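Local atomic coordinates of IPT/TIG domain-containing protein BACOVA_02650 (Bacteroides ovatus, PDB entry 5E7H), a protein that binds polysaccharide at the cell surface and probably captures xyloglucan before its transport into the periplasm for degradation. Residues Pro175-Ala180 and Ile248-Asp253. Residues are numbered along the deposited sequence; the frame is centred on the assembly and turned at random.
Sequences PVFQIA and IEVYFD. With NA (sodium ion), chain I.
F177 is the centre of this contact, reaching from one strand to F252, V250 and I248 of another, and its most specific element is the stack with F252. The two rings form a T-shaped (edge-to-face) pair, with planes at 75° and centroids 5.2 Å apart. F252 presents its edge: its CZ sits above one face of F177, offset toward the rim, and lies 3.6 Å from F177 CE1. A chi1 of -67° puts F177 CG beside its own backbone N, and the ring beyond it meets the other strand.

Aliphatic groups complete the apolar layer. V250 meets the F177 ring tip to tip, F177 CZ lying 4.0 Å from V250 CB and about as far from both methyls, while I248 CD1 touches the same CZ obliquely. At the start of the segments the side chains of P175 and I248 lie alongside each other, running opposite ways, with P175 CG 3.8 Å from I248 CG2. No hydrogen bond crosses between the segments; the interface is made by five buried side chains, all through apolar contact.

Polar groups of 248-253 serve other ends. Y251 OH donates to the anti lone pair of E249 OE2 (2.6 Å), and both carboxylate oxygens of D253 bind a sodium ion, with a water and the backbone oxygens of N92, N119 and T121.

The contact illustrates face-to-face sheet packing in a beta-sandwich, here the xyloglucan-binding domain: the axes of 176-180 and 248-253 come within 11.2 Å, their directions 29° apart. Strand 176-181 lies between 233-240 and 189-192 in one sheet, while strand 246-259 pairs with 121-126 and 160-168 in the other; V250 also packs on C166 and F252 on L123.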
ATOM      1  N   PRO A 175       0.772 -19.488  -6.968  1.00 19.73           N
ATOM      2  CA  PRO A 175       0.367 -18.258  -7.656  1.00 17.78           C
ATOM      3  C   PRO A 175       1.315 -17.090  -7.407  1.00 18.99           C
ATOM      4  O   PRO A 175       1.886 -16.971  -6.317  1.00 19.68           O
ATOM      5  CB  PRO A 175      -1.027 -17.997  -7.090  1.00 18.76           C
ATOM      6  CG  PRO A 175      -1.533 -19.369  -6.765  1.00 20.52           C
ATOM      7  CD  PRO A 175      -0.346 -20.097  -6.232  1.00 19.87           C
ATOM      8  N   VAL A 176       1.493 -16.272  -8.436  1.00 17.01           N
ATOM      9  CA  VAL A 176       2.317 -15.057  -8.353  1.00 16.27           C
ATOM     10  C   VAL A 176       1.681 -13.927  -9.138  1.00 18.62           C
ATOM     11  O   VAL A 176       0.800 -14.157  -9.966  1.00 18.17           O
ATOM     12  CB  VAL A 176       3.744 -15.278  -8.904  1.00 18.10           C
ATOM     13  CG1 VAL A 176       4.495 -16.310  -8.093  1.00 21.24           C
ATOM     14  CG2 VAL A 176       3.703 -15.660 -10.399  1.00 18.34           C
ATOM     15  N   PHE A 177       2.167 -12.711  -8.895  1.00 16.04           N
ATOM     16  CA  PHE A 177       1.670 -11.519  -9.556  1.00 16.27           C
ATOM     17  C   PHE A 177       2.730 -10.860 -10.414  1.00 16.00           C
ATOM     18  O   PHE A 177       3.925 -10.883 -10.094  1.00 17.03           O
ATOM     19  CB  PHE A 177       1.151 -10.510  -8.528  1.00 14.68           C
ATOM     20  CG  PHE A 177      -0.071 -10.977  -7.804  1.00 13.87           C
ATOM     21  CD1 PHE A 177      -1.340 -10.717  -8.308  1.00 15.49           C
ATOM     22  CD2 PHE A 177       0.035 -11.729  -6.644  1.00 19.34           C
ATOM     23  CE1 PHE A 177      -2.480 -11.181  -7.663  1.00 16.82           C
ATOM     24  CE2 PHE A 177      -1.111 -12.185  -5.990  1.00 20.40           C
ATOM     25  CZ  PHE A 177      -2.364 -11.915  -6.508  1.00 15.96           C
ATOM     26  N   GLN A 178       2.262 -10.291 -11.515  1.00 15.20           N
ATOM     27  CA  GLN A 178       3.047  -9.399 -12.367  1.00 14.32           C
ATOM     28  C   GLN A 178       2.463  -8.003 -12.243  1.00 15.69           C
ATOM     29  O   GLN A 178       1.251  -7.829 -12.299  1.00 15.95           O
ATOM     30  CB  GLN A 178       3.015  -9.873 -13.830  1.00 15.21           C
ATOM     31  CG  GLN A 178       3.686  -8.905 -14.804  1.00 16.94           C
ATOM     32  CD  GLN A 178       3.512  -9.274 -16.239  1.00 30.13           C
ATOM     33  OE1 GLN A 178       2.726 -10.151 -16.611  1.00 30.33           O
ATOM     34  NE2 GLN A 178       4.259  -8.589 -17.073  1.00 39.07           N
ATOM     35  N   ILE A 179       3.322  -6.998 -12.075  1.00 15.06           N
ATOM     36  CA  ILE A 179       2.901  -5.596 -12.148  1.00 14.17           C
ATOM     37  C   ILE A 179       3.687  -4.944 -13.293  1.00 14.13           C
ATOM     38  O   ILE A 179       4.930  -4.992 -13.320  1.00 16.08           O
ATOM     39  CB  ILE A 179       3.139  -4.840 -10.836  1.00 15.48           C
ATOM     40  CG1 ILE A 179       2.366  -5.517  -9.691  1.00 15.40           C
ATOM     41  CG2 ILE A 179       2.706  -3.384 -10.997  1.00 15.98           C
ATOM     42  CD1 ILE A 179       2.582  -4.877  -8.292  1.00 18.97           C
ATOM     43  N   ALA A 180       2.960  -4.370 -14.246  1.00 13.95           N
ATOM     44  CA  ALA A 180       3.559  -3.761 -15.436  1.00 13.22           C
ATOM     45  C   ALA A 180       3.014  -2.351 -15.585  1.00 14.36           C
ATOM     46  O   ALA A 180       1.880  -2.076 -15.194  1.00 14.86           O
ATOM     47  CB  ALA A 180       3.259  -4.571 -16.666  1.00 16.58           C
ATOM     48  N   ILE A 248      -6.988 -18.638  -4.149  1.00 18.09           N
ATOM     49  CA  ILE A 248      -6.445 -17.481  -3.449  1.00 16.80           C
ATOM     50  C   ILE A 248      -7.530 -16.423  -3.314  1.00 17.66           C
ATOM     51  O   ILE A 248      -8.559 -16.487  -3.978  1.00 17.58           O
ATOM     52  CB  ILE A 248      -5.197 -16.901  -4.159  1.00 20.00           C
ATOM     53  CG1 ILE A 248      -5.569 -16.116  -5.437  1.00 18.81           C
ATOM     54  CG2 ILE A 248      -4.193 -18.032  -4.475  1.00 23.42           C
ATOM     55  CD1 ILE A 248      -4.393 -15.420  -6.133  1.00 21.44           C
ATOM     56  N   GLU A 249      -7.300 -15.461  -2.426  1.00 16.69           N
ATOM     57  CA  GLU A 249      -8.219 -14.343  -2.243  1.00 14.38           C
ATOM     58  C   GLU A 249      -7.378 -13.147  -1.844  1.00 14.25           C
ATOM     59  O   GLU A 249      -6.919 -13.061  -0.695  1.00 15.96           O
ATOM     60  CB  GLU A 249      -9.292 -14.673  -1.204  1.00 17.30           C
ATOM     61  CG  GLU A 249     -10.308 -13.582  -1.039  1.00 16.68           C
ATOM     62  CD  GLU A 249     -11.375 -13.889  -0.008  1.00 20.26           C
ATOM     63  OE1 GLU A 249     -11.347 -14.980   0.623  1.00 21.96           O
ATOM     64  OE2 GLU A 249     -12.255 -13.028   0.156  1.00 19.37           O
ATOM     65  N   VAL A 250      -7.139 -12.258  -2.806  1.00 13.78           N
ATOM     66  CA  VAL A 250      -6.204 -11.143  -2.626  1.00 14.27           C
ATOM     67  C   VAL A 250      -6.874  -9.864  -3.083  1.00 14.76           C
ATOM     68  O   VAL A 250      -7.484  -9.829  -4.157  1.00 15.62           O
ATOM     69  CB  VAL A 250      -4.903 -11.363  -3.412  1.00 12.37           C
ATOM     70  CG1 VAL A 250      -3.905 -10.234  -3.163  1.00 14.12           C
ATOM     71  CG2 VAL A 250      -4.290 -12.717  -3.043  1.00 15.83           C
ATOM     72  N   TYR A 251      -6.774  -8.813  -2.270  1.00 12.37           N
ATOM     73  CA  TYR A 251      -7.342  -7.505  -2.617  1.00 12.82           C
ATOM     74  C   TYR A 251      -6.245  -6.460  -2.649  1.00 13.01           C
ATOM     75  O   TYR A 251      -5.264  -6.572  -1.911  1.00 12.34           O
ATOM     76  CB  TYR A 251      -8.438  -7.070  -1.613  1.00 13.13           C
ATOM     77  CG  TYR A 251      -9.557  -8.092  -1.529  1.00 12.41           C
ATOM     78  CD1 TYR A 251     -10.587  -8.100  -2.455  1.00 12.56           C
ATOM     79  CD2 TYR A 251      -9.523  -9.104  -0.581  1.00 12.44           C
ATOM     80  CE1 TYR A 251     -11.571  -9.066  -2.421  1.00 14.93           C
ATOM     81  CE2 TYR A 251     -10.509 -10.071  -0.533  1.00 12.42           C
ATOM     82  CZ  TYR A 251     -11.527 -10.052  -1.467  1.00 14.01           C
ATOM     83  OH  TYR A 251     -12.521 -11.008  -1.470  1.00 15.47           O
ATOM     84  N   PHE A 252      -6.428  -5.463  -3.515  1.00 11.79           N
ATOM     85  CA  PHE A 252      -5.476  -4.355  -3.695  1.00 11.19           C
ATOM     86  C   PHE A 252      -6.181  -3.010  -3.690  1.00 13.05           C
ATOM     87  O   PHE A 252      -7.293  -2.888  -4.196  1.00 13.07           O
ATOM     88  CB  PHE A 252      -4.732  -4.453  -5.041  1.00 11.60           C
ATOM     89  CG  PHE A 252      -3.982  -5.737  -5.288  1.00 12.90           C
ATOM     90  CD1 PHE A 252      -4.625  -6.870  -5.763  1.00 14.37           C
ATOM     91  CD2 PHE A 252      -2.620  -5.790  -5.094  1.00 14.45           C
ATOM     92  CE1 PHE A 252      -3.906  -8.036  -6.000  1.00 15.70           C
ATOM     93  CE2 PHE A 252      -1.912  -6.953  -5.345  1.00 16.92           C
ATOM     94  CZ  PHE A 252      -2.568  -8.066  -5.806  1.00 14.56           C
ATOM     95  N   ASP A 253      -5.524  -1.977  -3.164  1.00 12.11           N
ATOM     96  CA  ASP A 253      -6.065  -0.617  -3.290  1.00 11.50           C
ATOM     97  C   ASP A 253      -4.958   0.422  -3.172  1.00 10.38           C
ATOM     98  O   ASP A 253      -3.857   0.144  -2.693  1.00 11.62           O
ATOM     99  CB  ASP A 253      -7.132  -0.368  -2.220  1.00 12.07           C
ATOM    100  CG  ASP A 253      -8.150   0.678  -2.602  1.00 15.43           C
ATOM    101  OD1 ASP A 253      -8.092   1.300  -3.673  1.00 14.58           O
ATOM    102  OD2 ASP A 253      -9.075   0.890  -1.779  1.00 18.65           O
TER
HETATM  103 NA    NA I 508     -10.374   2.520  -3.129  1.00 24.60          NA
HETATM  104  O   HOH W   1      -9.145   4.407  -1.787  1.00 27.70           O